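Botulinum neurotoxin type C1 (Clostridium botulinum, PDB 3R4S) probably binds nerve-cell gangliosides through this receptor-binding part of its heavy chain, allowing the toxin, a metalloprotease in its light chain, to enter neurons. Local coordinates at residues A[186-191]-A[208-213]. Numbering follows the deposited sequence.
Sequences ITFEIN and MWIRDF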
# COMPACT_ATOMS: atom_id res chain seq x y z
N ILE A 186 -5.47 -20.66 -15.74
CA ILE A 186 -5.70 -19.69 -14.69
C ILE A 186 -6.46 -18.51 -15.26
O ILE A 186 -6.08 -17.95 -16.28
CB ILE A 186 -4.38 -19.16 -14.11
CG1 ILE A 186 -3.50 -20.31 -13.63
CG2 ILE A 186 -4.65 -18.16 -12.99
CD1 ILE A 186 -2.13 -19.88 -13.19
N THR A 187 -7.54 -18.12 -14.57
CA THR A 187 -8.42 -17.06 -15.07
C THR A 187 -8.53 -15.90 -14.08
O THR A 187 -9.10 -16.05 -12.99
CB THR A 187 -9.83 -17.60 -15.36
OG1 THR A 187 -9.73 -18.71 -16.25
CG2 THR A 187 -10.68 -16.52 -16.01
N PHE A 188 -7.97 -14.76 -14.46
CA PHE A 188 -8.13 -13.53 -13.72
C PHE A 188 -9.41 -12.85 -14.19
O PHE A 188 -9.52 -12.41 -15.33
CB PHE A 188 -6.94 -12.60 -13.95
CG PHE A 188 -5.60 -13.20 -13.57
CD1 PHE A 188 -4.96 -12.80 -12.40
CD2 PHE A 188 -4.99 -14.14 -14.39
CE1 PHE A 188 -3.72 -13.34 -12.04
CE2 PHE A 188 -3.76 -14.69 -14.04
CZ PHE A 188 -3.12 -14.29 -12.86
N GLU A 189 -10.38 -12.75 -13.29
CA GLU A 189 -11.63 -12.08 -13.59
C GLU A 189 -12.39 -11.93 -12.29
O GLU A 189 -12.40 -12.85 -11.47
CB GLU A 189 -12.47 -12.91 -14.58
CG GLU A 189 -13.77 -12.24 -15.00
CD GLU A 189 -14.59 -13.07 -15.99
OE1 GLU A 189 -14.54 -14.32 -15.95
OE2 GLU A 189 -15.31 -12.45 -16.82
N ILE A 190 -13.00 -10.76 -12.08
CA ILE A 190 -13.75 -10.53 -10.85
C ILE A 190 -15.18 -11.04 -11.00
O ILE A 190 -16.01 -10.37 -11.61
CB ILE A 190 -13.75 -9.04 -10.45
CG1 ILE A 190 -12.31 -8.51 -10.45
CG2 ILE A 190 -14.42 -8.88 -9.10
CD1 ILE A 190 -12.19 -6.95 -10.36
N ASN A 191 -15.44 -12.23 -10.46
CA ASN A 191 -16.73 -12.89 -10.60
C ASN A 191 -17.46 -13.03 -9.27
O ASN A 191 -17.05 -13.81 -8.40
CB ASN A 191 -16.55 -14.28 -11.22
CG ASN A 191 -16.04 -14.22 -12.66
OD1 ASN A 191 -16.39 -13.30 -13.40
ND2 ASN A 191 -15.23 -15.20 -13.05
N MET A 208 -9.59 -4.36 -9.58
CA MET A 208 -8.45 -5.10 -9.07
C MET A 208 -7.28 -4.85 -10.00
O MET A 208 -7.43 -4.91 -11.22
CB MET A 208 -8.78 -6.60 -8.98
CG MET A 208 -7.58 -7.48 -8.65
SD MET A 208 -8.00 -9.25 -8.59
CE MET A 208 -8.17 -9.63 -10.34
N TRP A 209 -6.12 -4.56 -9.42
CA TRP A 209 -4.90 -4.43 -10.19
C TRP A 209 -3.99 -5.58 -9.81
O TRP A 209 -3.95 -5.98 -8.64
CB TRP A 209 -4.16 -3.13 -9.83
CG TRP A 209 -4.85 -1.87 -10.20
CD1 TRP A 209 -4.57 -1.06 -11.28
CD2 TRP A 209 -5.89 -1.21 -9.47
NE1 TRP A 209 -5.39 0.05 -11.26
CE2 TRP A 209 -6.21 -0.02 -10.16
CE3 TRP A 209 -6.60 -1.52 -8.30
CZ2 TRP A 209 -7.20 0.86 -9.73
CZ3 TRP A 209 -7.58 -0.64 -7.87
CH2 TRP A 209 -7.87 0.54 -8.58
N ILE A 210 -3.27 -6.09 -10.81
CA ILE A 210 -2.33 -7.18 -10.64
C ILE A 210 -1.03 -6.88 -11.39
O ILE A 210 -1.05 -6.35 -12.50
CB ILE A 210 -2.90 -8.50 -11.22
CG1 ILE A 210 -4.21 -8.89 -10.52
CG2 ILE A 210 -1.85 -9.63 -11.13
CD1 ILE A 210 -4.04 -9.30 -9.07
N ARG A 211 0.10 -7.23 -10.78
CA ARG A 211 1.36 -7.29 -11.53
C ARG A 211 2.31 -8.33 -10.96
O ARG A 211 2.27 -8.65 -9.76
CB ARG A 211 2.04 -5.92 -11.65
CG ARG A 211 2.42 -5.26 -10.33
CD ARG A 211 3.87 -5.52 -9.94
NE ARG A 211 4.31 -4.68 -8.82
CZ ARG A 211 5.57 -4.55 -8.42
NH1 ARG A 211 6.54 -5.22 -9.06
NH2 ARG A 211 5.88 -3.76 -7.40
N ASP A 212 3.14 -8.87 -11.85
CA ASP A 212 4.14 -9.88 -11.52
C ASP A 212 3.56 -11.11 -10.80
O ASP A 212 3.90 -11.39 -9.65
CB ASP A 212 5.31 -9.27 -10.75
CG ASP A 212 6.07 -8.24 -11.60
OD1 ASP A 212 6.30 -8.51 -12.80
OD2 ASP A 212 6.42 -7.16 -11.07
N PHE A 213 2.69 -11.83 -11.52
CA PHE A 213 2.09 -13.06 -11.01
C PHE A 213 3.00 -14.21 -11.42
O PHE A 213 3.11 -14.56 -12.60
CB PHE A 213 0.66 -13.24 -11.57
CG PHE A 213 -0.00 -14.51 -11.12
CD1 PHE A 213 -0.88 -14.50 -10.03
CD2 PHE A 213 0.25 -15.71 -11.77
CE1 PHE A 213 -1.49 -15.68 -9.61
CE2 PHE A 213 -0.35 -16.89 -11.35
CZ PHE A 213 -1.21 -16.88 -10.27
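F213 and F188 meet in a T-shaped stack, with the F188 ring edge directed at the face of F213; the planes stand at 86° and the centroids lie 4.9 Å apart. Going out along F213, CB already comes within 4.1 Å of F188 CZ. With CG anti to the backbone N (chi1 179°), the ring swings under that tip, and F213 CG and CD1 both sit 3.6 Å from F188 CZ. F213 CD1 also meets F188 CE1, at 3.7 Å. F188 CZ stands over the middle of the ring, so the remaining ring carbons also touch it, while F213 CE2 meets the end of I186 at CD1 (3.9 Å).

D212, in a left-handed backbone conformation, interrupts the usual strand alternation, and F213 turns inward as I210 does. Farther along, I210 CG2 approaches F188 CE1 at 4.3 Å, and I190 CD1 packs on M208 CB at 3.7 Å. The strands run nearly antiparallel but belong to facing sheets of the concanavalin-like jelly-roll sandwich; F49 adds a second edge-to-face partner for F188. Every touching side chain is buried and apolar, so the two sheets are joined here by hydrophobic burial and aromatic packing rather than by polar bonds.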